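Local coordinates for mandelate racemase/muconate lactonizing enzyme family protein (Bradyrhizobium sp. ORS 278, PDB 3TOY), which is of unknown function but belongs to the enolase superfamily, pairing an N-terminal capping domain with a modified TIM barrel that here carries a calcium ion, at residues R43-A48 / L343-A348; D161-L166 / R173-A178; L241-E246 / A337-V342. All coordinates share one frame; numbering follows the deposited sequence.

Interaction 1. Residues R43-A48 / L343-A348; sequences RPLRNA and LDFAGA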
loop_
_atom_site.group_PDB
_atom_site.type_symbol
_atom_site.label_atom_id
_atom_site.label_comp_id
_atom_site.label_asym_id
_atom_site.label_seq_id
_atom_site.Cartn_x
_atom_site.Cartn_y
_atom_site.Cartn_z
ATOM N N ARG A 43 -9.020 -12.896 -47.173
ATOM C CA ARG A 43 -7.933 -11.948 -46.978
ATOM C C ARG A 43 -6.989 -12.423 -45.879
ATOM O O ARG A 43 -7.426 -12.693 -44.759
ATOM C CB ARG A 43 -8.502 -10.571 -46.618
ATOM C CG ARG A 43 -7.460 -9.493 -46.362
ATOM C CD ARG A 43 -8.123 -8.191 -45.934
ATOM N NE ARG A 43 -7.144 -7.208 -45.481
ATOM C CZ ARG A 43 -6.529 -7.252 -44.300
ATOM N NH1 ARG A 43 -6.784 -8.238 -43.443
ATOM N NH2 ARG A 43 -5.655 -6.310 -43.972
ATOM N N PRO A 44 -5.690 -12.537 -46.207
ATOM C CA PRO A 44 -4.678 -12.888 -45.216
ATOM C C PRO A 44 -4.648 -11.862 -44.084
ATOM O O PRO A 44 -4.774 -10.655 -44.324
ATOM C CB PRO A 44 -3.365 -12.848 -46.014
ATOM C CG PRO A 44 -3.682 -12.041 -47.251
ATOM C CD PRO A 44 -5.112 -12.360 -47.549
ATOM N N LEU A 45 -4.489 -12.350 -42.859
ATOM C CA LEU A 45 -4.426 -11.481 -41.686
ATOM C C LEU A 45 -2.996 -11.407 -41.158
ATOM O O LEU A 45 -2.535 -12.285 -40.433
ATOM C CB LEU A 45 -5.373 -12.001 -40.611
ATOM C CG LEU A 45 -6.835 -12.020 -41.058
ATOM C CD1 LEU A 45 -7.560 -13.253 -40.534
ATOM C CD2 LEU A 45 -7.530 -10.747 -40.619
ATOM N N ARG A 46 -2.284 -10.362 -41.545
ATOM C CA ARG A 46 -0.913 -10.196 -41.100
ATOM C C ARG A 46 -0.887 -9.612 -39.691
ATOM O O ARG A 46 -1.592 -8.645 -39.399
ATOM C CB ARG A 46 -0.146 -9.298 -42.073
ATOM C CG ARG A 46 1.123 -8.679 -41.502
ATOM C CD ARG A 46 2.258 -9.685 -41.331
ATOM N NE ARG A 46 3.416 -9.043 -40.714
ATOM C CZ ARG A 46 4.411 -9.687 -40.117
ATOM N NH1 ARG A 46 4.401 -11.011 -40.054
ATOM N NH2 ARG A 46 5.417 -9.003 -39.586
ATOM N N ASN A 47 -0.076 -10.210 -38.823
ATOM C CA ASN A 47 0.120 -9.678 -37.463
ATOM C C ASN A 47 1.596 -9.490 -37.153
ATOM O O ASN A 47 2.447 -9.740 -38.015
ATOM C CB ASN A 47 -0.579 -10.539 -36.402
ATOM C CG ASN A 47 -0.007 -11.953 -36.297
ATOM O OD1 ASN A 47 1.127 -12.153 -35.839
ATOM N ND2 ASN A 47 -0.821 -12.954 -36.668
ATOM N N ALA A 48 1.906 -9.030 -35.941
ATOM C CA ALA A 48 3.300 -8.755 -35.572
ATOM C C ALA A 48 4.177 -10.009 -35.543
ATOM O O ALA A 48 5.408 -9.914 -35.620
ATOM C CB ALA A 48 3.374 -8.013 -34.213
ATOM N N LEU A 343 -14.525 -12.052 -36.601
ATOM C CA LEU A 343 -13.491 -12.626 -37.460
ATOM C C LEU A 343 -14.011 -14.019 -37.801
ATOM O O LEU A 343 -14.113 -14.879 -36.933
ATOM C CB LEU A 343 -12.152 -12.697 -36.725
ATOM C CG LEU A 343 -10.893 -13.191 -37.446
ATOM C CD1 LEU A 343 -10.859 -12.773 -38.899
ATOM C CD2 LEU A 343 -9.649 -12.696 -36.709
ATOM N N ASP A 344 -14.356 -14.236 -39.067
ATOM C CA ASP A 344 -15.135 -15.411 -39.444
ATOM C C ASP A 344 -14.268 -16.533 -40.019
ATOM O O ASP A 344 -14.064 -16.605 -41.235
ATOM C CB ASP A 344 -16.212 -14.992 -40.454
ATOM C CG ASP A 344 -17.241 -16.082 -40.720
ATOM O OD1 ASP A 344 -17.236 -17.120 -40.030
ATOM O OD2 ASP A 344 -18.075 -15.881 -41.623
ATOM N N PHE A 345 -13.766 -17.408 -39.153
ATOM C CA PHE A 345 -12.960 -18.542 -39.605
ATOM C C PHE A 345 -13.819 -19.737 -40.018
ATOM O O PHE A 345 -13.400 -20.547 -40.854
ATOM C CB PHE A 345 -12.002 -19.033 -38.514
ATOM C CG PHE A 345 -10.856 -18.095 -38.215
ATOM C CD1 PHE A 345 -9.875 -17.837 -39.167
ATOM C CD2 PHE A 345 -10.742 -17.511 -36.957
ATOM C CE1 PHE A 345 -8.816 -16.980 -38.883
ATOM C CE2 PHE A 345 -9.684 -16.658 -36.652
ATOM C CZ PHE A 345 -8.716 -16.392 -37.612
ATOM N N ALA A 346 -14.992 -19.862 -39.411
ATOM C CA ALA A 346 -15.787 -21.075 -39.555
ATOM C C ALA A 346 -16.931 -21.025 -40.571
ATOM O O ALA A 346 -17.603 -22.044 -40.781
ATOM C CB ALA A 346 -16.324 -21.520 -38.196
ATOM N N GLY A 347 -17.179 -19.864 -41.178
ATOM C CA GLY A 347 -18.370 -19.698 -42.013
ATOM C C GLY A 347 -18.429 -20.773 -43.097
ATOM O O GLY A 347 -19.483 -21.345 -43.378
ATOM N N ALA A 348 -17.275 -21.060 -43.678
ATOM C CA ALA A 348 -17.189 -21.996 -44.790
ATOM C C ALA A 348 -17.703 -23.389 -44.434
ATOM O O ALA A 348 -18.206 -24.108 -45.305
ATOM C CB ALA A 348 -15.762 -22.063 -45.298
#
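Leu45 meets Leu343 and Phe345 through a single methyl group, in a small, wholly apolar contact between strand 29-47 and the loop that follows strand 340-342. At the start of the first segment Arg43, extended, lays its guanidinium group beside Leu45, whose CD2 lies at its edge and in its plane, 3.8 Å from Arg43 NH1; the arginine side chain is poorly ordered. Leu45 itself points toward 343-348. Its chi1 of -61° and chi2 of 142° together turn Leu45 CD1 to the loop, 3.7 Å from Leu343 CD1, tip to tip. Leu343 answers with CG anti to its own backbone N (chi1 -177°), which carries its CD1 toward the strand. The same Leu45 CD1 lies obliquely to the ring of Phe345, 4.3 Å from Phe345 CE1. Beyond Leu45, Asn47 bonds through OD1 to the backbone N of Phe49 and packs on Leu116 of the second subunit. In the loop, a weak bond of 3.0 Å from Gly347 N to Asp344 OD1 closes over Phe345 and Ala346. The Phe345 ring stacks on Phe75 and touches Ile52 and Leu57 of strand 50-64, while its carbonyl oxygen accepts a bond from Thr39 OG1. Leu45 also has a backbone bond to Ile52, so the barrel-domain loop lies against the end of strand 29-47 and its antiparallel neighbour, strand 50-64.

Interaction 2. Residues D161-L166 / R173-A178; sequences DSYGVL and RTLRTA
Arg173 O takes two bonds, from Thr177 N and Thr177 OG1, both at 3.0 Å, in the helix whose side chains Thr174, Leu175 and Ala178 receive Tyr163, Leu166 and Asp161. The hydroxyl bond, tilted 33° out of the carbonyl plane, ties the Thr177 side chain to the preceding turn; the backbone N comes from the other face. Across the contact no hydrogen bond forms. Tyr163, with CG anti to the carbonyl carbon (chi1 -67°), sends its ring toward the helix, where it slides past Thr174 and Leu175. Thr174 CG2 lies 3.6 Å from Tyr163 OH, and Leu175 CD2 is 3.8 Å from Tyr163 CE2, each oblique to the ring. The same Leu175 CD2 meets Leu166 CD1 tip to tip at 4.0 Å, so one methyl meets both. One turn on from Thr174, Ala178 CB sits 3.4 Å from Asp161 OD2 and also touches the tyrosine hydroxyl. Tyr163 OH gives a weak bond of 2.6 Å to Asp161 OD2, which joins the two polar ends beside the helix. Leu166 and Leu175 also reach Leu206 on helix 196-210, the next helix of the barrel shell. Strand 157-162, helix 168-181 and strand 186-190 make a beta-alpha-beta unit, the element that TIM-type barrels such as that of the enolase superfamily repeat.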
loop_
_atom_site.group_PDB
_atom_site.type_symbol
_atom_site.label_atom_id
_atom_site.label_comp_id
_atom_site.label_asym_id
_atom_site.label_seq_id
_atom_site.Cartn_x
_atom_site.Cartn_y
_atom_site.Cartn_z
ATOM N N ASP A 161 -15.269 -5.186 -36.860
ATOM C CA ASP A 161 -14.690 -6.005 -37.906
ATOM C C ASP A 161 -13.175 -6.100 -37.714
ATOM O O ASP A 161 -12.470 -5.091 -37.682
ATOM C CB ASP A 161 -15.032 -5.386 -39.275
ATOM C CG ASP A 161 -15.114 -6.421 -40.389
ATOM O OD1 ASP A 161 -15.021 -7.640 -40.108
ATOM O OD2 ASP A 161 -15.282 -6.003 -41.558
ATOM N N SER A 162 -12.685 -7.322 -37.598
ATOM C CA SER A 162 -11.348 -7.550 -37.131
ATOM C C SER A 162 -10.418 -7.911 -38.281
ATOM O O SER A 162 -10.568 -8.963 -38.903
ATOM C CB SER A 162 -11.396 -8.647 -36.053
ATOM O OG SER A 162 -10.160 -8.783 -35.385
ATOM N N TYR A 163 -9.447 -7.041 -38.540
ATOM C CA TYR A 163 -8.510 -7.213 -39.638
ATOM C C TYR A 163 -7.068 -7.432 -39.187
ATOM O O TYR A 163 -6.722 -7.230 -38.018
ATOM C CB TYR A 163 -8.570 -5.989 -40.542
ATOM C CG TYR A 163 -9.887 -5.851 -41.280
ATOM C CD1 TYR A 163 -10.088 -6.482 -42.507
ATOM C CD2 TYR A 163 -10.911 -5.074 -40.772
ATOM C CE1 TYR A 163 -11.293 -6.349 -43.194
ATOM C CE2 TYR A 163 -12.122 -4.938 -41.449
ATOM C CZ TYR A 163 -12.301 -5.576 -42.660
ATOM O OH TYR A 163 -13.498 -5.440 -43.336
ATOM N N GLY A 164 -6.224 -7.854 -40.125
ATOM C CA GLY A 164 -4.790 -7.870 -39.897
ATOM C C GLY A 164 -4.298 -6.464 -40.154
ATOM O O GLY A 164 -5.056 -5.507 -40.023
ATOM N N VAL A 165 -3.027 -6.318 -40.500
ATOM C CA VAL A 165 -2.510 -5.003 -40.860
ATOM C C VAL A 165 -3.316 -4.460 -42.040
ATOM O O VAL A 165 -3.532 -5.164 -43.027
ATOM C CB VAL A 165 -1.021 -5.082 -41.253
ATOM C CG1 VAL A 165 -0.519 -3.727 -41.766
ATOM C CG2 VAL A 165 -0.184 -5.590 -40.072
ATOM N N LEU A 166 -3.784 -3.224 -41.921
ATOM C CA LEU A 166 -4.517 -2.573 -43.000
ATOM C C LEU A 166 -3.682 -1.507 -43.687
ATOM O O LEU A 166 -2.714 -0.985 -43.135
ATOM C CB LEU A 166 -5.815 -1.935 -42.479
ATOM C CG LEU A 166 -6.977 -2.878 -42.143
ATOM C CD1 LEU A 166 -8.023 -2.157 -41.321
ATOM C CD2 LEU A 166 -7.596 -3.473 -43.413
ATOM N N ARG A 173 -11.758 -0.559 -50.527
ATOM C CA ARG A 173 -12.961 -1.247 -50.999
ATOM C C ARG A 173 -13.523 -2.138 -49.897
ATOM O O ARG A 173 -14.726 -2.148 -49.630
ATOM C CB ARG A 173 -12.667 -2.081 -52.255
ATOM N N THR A 174 -12.640 -2.890 -49.255
ATOM C CA THR A 174 -13.059 -3.788 -48.190
ATOM C C THR A 174 -13.683 -3.019 -47.024
ATOM O O THR A 174 -14.668 -3.472 -46.440
ATOM C CB THR A 174 -11.887 -4.626 -47.690
ATOM O OG1 THR A 174 -11.213 -5.197 -48.818
ATOM C CG2 THR A 174 -12.376 -5.734 -46.758
ATOM N N LEU A 175 -13.127 -1.849 -46.705
ATOM C CA LEU A 175 -13.585 -1.097 -45.535
ATOM C C LEU A 175 -14.896 -0.378 -45.810
ATOM O O LEU A 175 -15.751 -0.289 -44.933
ATOM C CB LEU A 175 -12.516 -0.120 -45.042
ATOM C CG LEU A 175 -11.244 -0.809 -44.552
ATOM C CD1 LEU A 175 -10.133 0.221 -44.327
ATOM C CD2 LEU A 175 -11.523 -1.622 -43.279
ATOM N N ARG A 176 -15.042 0.136 -47.032
ATOM C CA ARG A 176 -16.312 0.687 -47.490
ATOM C C ARG A 176 -17.420 -0.354 -47.426
ATOM O O ARG A 176 -18.513 -0.086 -46.930
ATOM C CB ARG A 176 -16.177 1.214 -48.920
ATOM C CG ARG A 176 -16.074 2.725 -48.991
ATOM C CD ARG A 176 -15.171 3.243 -47.889
ATOM N NE ARG A 176 -15.453 4.636 -47.561
ATOM C CZ ARG A 176 -15.332 5.641 -48.422
ATOM N NH1 ARG A 176 -14.951 5.402 -49.672
ATOM N NH2 ARG A 176 -15.603 6.881 -48.036
ATOM N N THR A 177 -17.139 -1.549 -47.926
ATOM C CA THR A 177 -18.108 -2.630 -47.846
ATOM C C THR A 177 -18.458 -2.923 -46.387
ATOM O O THR A 177 -19.629 -3.048 -46.028
ATOM C CB THR A 177 -17.590 -3.915 -48.510
ATOM O OG1 THR A 177 -17.297 -3.660 -49.896
ATOM C CG2 THR A 177 -18.631 -5.035 -48.397
ATOM N N ALA A 178 -17.437 -3.017 -45.542
ATOM C CA ALA A 178 -17.662 -3.306 -44.134
ATOM C C ALA A 178 -18.577 -2.266 -43.480
ATOM O O ALA A 178 -19.523 -2.623 -42.783
ATOM C CB ALA A 178 -16.329 -3.397 -43.388
#

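Interaction 3. Residues L241-E246 / A337-V342; sequences LTWIEE and AHFLEV. With CA (calcium ion), chain E; P4C (O-acetaldehydyl-hexaethylene glycol), chain R.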
loop_
_atom_site.group_PDB
_atom_site.type_symbol
_atom_site.label_atom_id
_atom_site.label_comp_id
_atom_site.label_asym_id
_atom_site.label_seq_id
_atom_site.Cartn_x
_atom_site.Cartn_y
_atom_site.Cartn_z
ATOM N N LEU A 241 -8.285 6.391 -30.516
ATOM C CA LEU A 241 -8.452 4.931 -30.508
ATOM C C LEU A 241 -9.333 4.475 -29.346
ATOM O O LEU A 241 -9.296 5.046 -28.264
ATOM C CB LEU A 241 -7.081 4.250 -30.425
ATOM C CG LEU A 241 -6.133 4.655 -31.544
ATOM C CD1 LEU A 241 -4.786 3.961 -31.375
ATOM C CD2 LEU A 241 -6.798 4.274 -32.859
ATOM N N THR A 242 -10.124 3.432 -29.571
ATOM C CA THR A 242 -11.001 2.915 -28.542
ATOM C C THR A 242 -10.231 2.077 -27.528
ATOM O O THR A 242 -10.539 2.112 -26.337
ATOM C CB THR A 242 -12.119 2.089 -29.202
ATOM O OG1 THR A 242 -13.036 3.002 -29.815
ATOM C CG2 THR A 242 -12.863 1.213 -28.178
ATOM N N TRP A 243 -9.255 1.317 -28.009
ATOM C CA TRP A 243 -8.401 0.515 -27.109
ATOM C C TRP A 243 -7.111 0.080 -27.773
ATOM O O TRP A 243 -6.994 0.100 -29.020
ATOM C CB TRP A 243 -9.180 -0.681 -26.520
ATOM C CG TRP A 243 -9.434 -1.901 -27.417
ATOM C CD1 TRP A 243 -8.528 -2.594 -28.179
ATOM C CD2 TRP A 243 -10.675 -2.608 -27.525
ATOM N NE1 TRP A 243 -9.148 -3.690 -28.773
ATOM C CE2 TRP A 243 -10.465 -3.709 -28.381
ATOM C CE3 TRP A 243 -11.950 -2.410 -26.976
ATOM C CZ2 TRP A 243 -11.484 -4.595 -28.708
ATOM C CZ3 TRP A 243 -12.963 -3.292 -27.311
ATOM C CH2 TRP A 243 -12.718 -4.377 -28.160
ATOM N N ILE A 244 -6.115 -0.214 -26.936
ATOM C CA ILE A 244 -4.867 -0.829 -27.374
ATOM C C ILE A 244 -4.869 -2.242 -26.830
ATOM O O ILE A 244 -4.972 -2.435 -25.606
ATOM C CB ILE A 244 -3.673 -0.108 -26.751
ATOM C CG1 ILE A 244 -3.688 1.369 -27.186
ATOM C CG2 ILE A 244 -2.374 -0.819 -27.139
ATOM C CD1 ILE A 244 -3.288 1.587 -28.675
ATOM N N GLU A 245 -4.685 -3.234 -27.706
ATOM C CA GLU A 245 -4.910 -4.622 -27.320
ATOM C C GLU A 245 -3.583 -5.388 -27.215
ATOM O O GLU A 245 -2.722 -5.270 -28.099
ATOM C CB GLU A 245 -5.851 -5.248 -28.356
ATOM C CG GLU A 245 -6.225 -6.686 -28.131
ATOM C CD GLU A 245 -7.289 -7.118 -29.136
ATOM O OE1 GLU A 245 -8.215 -6.302 -29.388
ATOM O OE2 GLU A 245 -7.196 -8.261 -29.646
ATOM N N GLU A 246 -3.426 -6.157 -26.130
ATOM C CA GLU A 246 -2.208 -6.938 -25.845
ATOM C C GLU A 246 -0.919 -6.238 -26.253
ATOM O O GLU A 246 -0.195 -6.719 -27.123
ATOM C CB GLU A 246 -2.297 -8.327 -26.493
ATOM C CG GLU A 246 -3.308 -9.259 -25.818
ATOM C CD GLU A 246 -3.106 -10.720 -26.232
ATOM O OE1 GLU A 246 -2.978 -10.974 -27.448
ATOM O OE2 GLU A 246 -3.052 -11.604 -25.355
ATOM N N ALA A 337 -21.119 -6.374 -20.794
ATOM C CA ALA A 337 -20.926 -6.633 -22.222
ATOM C C ALA A 337 -20.524 -5.384 -23.007
ATOM O O ALA A 337 -21.118 -4.320 -22.857
ATOM C CB ALA A 337 -22.206 -7.250 -22.853
ATOM N N HIS A 338 -19.552 -5.546 -23.892
ATOM C CA HIS A 338 -18.981 -4.418 -24.618
ATOM C C HIS A 338 -19.100 -4.727 -26.118
ATOM O O HIS A 338 -20.139 -4.428 -26.719
ATOM C CB HIS A 338 -17.527 -4.196 -24.127
ATOM C CG HIS A 338 -16.889 -2.925 -24.604
ATOM N ND1 HIS A 338 -15.535 -2.687 -24.469
ATOM C CD2 HIS A 338 -17.408 -1.817 -25.189
ATOM C CE1 HIS A 338 -15.249 -1.486 -24.944
ATOM N NE2 HIS A 338 -16.367 -0.936 -25.393
ATOM N N PHE A 339 -18.088 -5.330 -26.721
ATOM C CA PHE A 339 -18.125 -5.652 -28.175
ATOM C C PHE A 339 -18.047 -7.153 -28.463
ATOM O O PHE A 339 -17.422 -7.904 -27.722
ATOM C CB PHE A 339 -16.931 -5.028 -28.888
ATOM C CG PHE A 339 -17.145 -3.632 -29.340
ATOM C CD1 PHE A 339 -16.536 -2.580 -28.667
ATOM C CD2 PHE A 339 -17.918 -3.355 -30.473
ATOM C CE1 PHE A 339 -16.714 -1.275 -29.091
ATOM C CE2 PHE A 339 -18.089 -2.044 -30.909
ATOM C CZ PHE A 339 -17.482 -1.005 -30.221
ATOM N N LEU A 340 -18.660 -7.565 -29.577
ATOM C CA LEU A 340 -18.435 -8.891 -30.147
ATOM C C LEU A 340 -17.444 -8.737 -31.312
ATOM O O LEU A 340 -17.634 -7.881 -32.196
ATOM C CB LEU A 340 -19.784 -9.514 -30.591
ATOM C CG LEU A 340 -19.723 -10.937 -31.193
ATOM C CD1 LEU A 340 -21.040 -11.670 -30.944
ATOM C CD2 LEU A 340 -19.387 -10.928 -32.687
ATOM N N GLU A 341 -16.355 -9.513 -31.285
ATOM C CA GLU A 341 -15.345 -9.480 -32.347
ATOM C C GLU A 341 -15.769 -10.328 -33.543
ATOM O O GLU A 341 -15.967 -11.540 -33.411
ATOM C CB GLU A 341 -14.006 -10.058 -31.870
ATOM C CG GLU A 341 -12.892 -9.941 -32.937
ATOM C CD GLU A 341 -11.537 -10.429 -32.453
ATOM O OE1 GLU A 341 -11.479 -11.229 -31.482
ATOM O OE2 GLU A 341 -10.535 -10.013 -33.058
ATOM N N VAL A 342 -15.856 -9.711 -34.713
ATOM C CA VAL A 342 -16.200 -10.491 -35.904
ATOM C C VAL A 342 -14.957 -10.800 -36.699
ATOM O O VAL A 342 -14.382 -9.918 -37.340
ATOM C CB VAL A 342 -17.206 -9.766 -36.807
ATOM C CG1 VAL A 342 -17.424 -10.568 -38.108
ATOM C CG2 VAL A 342 -18.523 -9.560 -36.076
HETATM CA CA CA E . -6.077 -10.075 -30.544
HETATM O O1 P4C R . -17.106 1.824 -21.293
HETATM C C2 P4C R . -17.612 0.804 -22.166
HETATM C C3 P4C R . -19.067 1.073 -22.541
HETATM O O4 P4C R . -19.603 -0.157 -23.041
HETATM C C5 P4C R . -20.960 -0.067 -23.491
HETATM C C6 P4C R . -21.164 -0.906 -24.760
HETATM O O7 P4C R . -20.709 -0.157 -25.888
HETATM C C8 P4C R . -20.665 -0.851 -27.147
HETATM C C9 P4C R . -21.244 0.075 -28.229
HETATM O O10 P4C R . -20.267 0.830 -28.944
HETATM C C11 P4C R . -20.774 2.074 -29.469
HETATM C C12 P4C R . -20.713 3.196 -28.434
HETATM O O13 P4C R . -19.986 4.335 -28.916
HETATM C C14 P4C R . -19.486 5.191 -27.877
HETATM C C15 P4C R . -18.040 4.869 -27.488
HETATM O O16 P4C R . -17.105 5.880 -27.901
HETATM C C17 P4C R . -15.752 5.408 -28.008
HETATM C C18 P4C R . -14.881 6.323 -28.876
HETATM O O19 P4C R . -15.008 5.988 -30.267
HETATM C C20 P4C R . -14.759 7.088 -31.147
HETATM C C21 P4C R . -15.334 6.811 -32.538
HETATM O O22 P4C R . -16.761 6.925 -32.540
HETATM O O HOH W 1 -4.160 -9.606 -29.423
HETATM O O HOH W 2 -7.964 -10.587 -32.026
#
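Trp243 crosses from strand 243-245 to touch His338 and Phe339 with the far corner of its six-membered ring. Its CB points toward 337-342, and CG lies between the backbone N and the carbonyl carbon (chi1 76°). On the pyrrole side Trp243 NE1 donates to Glu245 OE1 at 2.8 Å; the bond is bent, with the oxygen 25° out of the indole plane and using its anti lone pair. On the benzene side Trp243 CE3 comes to 4.0 Å from His338 CE1. Next along the rim, Trp243 CZ3 is 3.8 Å from His338 CE1, which lies at the indole edge and in its plane, and 3.9 Å from Phe339 CD1. The imidazole and the six-membered ring are oblique, with planes at 64°.

Each of the two aromatic residues met by the indole also lines the pocket holding o-acetaldehydyl-hexaethylene glycol. One imidazole face carries ligand atom C2 and the opposite one Phe339 CD1, while Phe339 CZ lies 3.6 Å from ligand O10. A bond from the ligand to Asp225 of the third subunit places this pocket near a subunit boundary.

In the other direction Glu245, its OE1 engaged by the indole and by Lys188, binds calcium through OE2 at 2.3 Å; Asp219 and Glu271 are further protein ligands. One metal-bound water donates to Glu246 OE1 and another to Glu341 OE2, which places these two acids in the second shell. Strand 243-245 runs parallel between strands 215-219 and 267-269, whereas 340-342 pairs with 157-162 on another part of the barrel wall; the indole reaches over to the residues leading into 340-342, packing on Tyr160 and Met217.

Strand 157-162 and its outgoing loop connect the three contacts. Interactions 1 and 2, with centres about 11 Å apart, meet where Arg46 O lies 2.9 Å from Val165 N, a probable backbone hydrogen bond between the capping domain and the barrel. Interactions 2 and 3, about 15 Å apart by centres, share neighbouring strands: Ser162 N approaches Val342 O at 3.1 Å, and Ser162 OG lies 2.7 Å from Glu341 OE2, the oxygen that also receives a calcium-bound water. Segments 337-342 and 343-348 of interactions 3 and 1 adjoin in sequence, though the centres of the two contacts are about 17 Å apart. Thus the chain passes from the ligand pocket, past the metal site, to the capping domain.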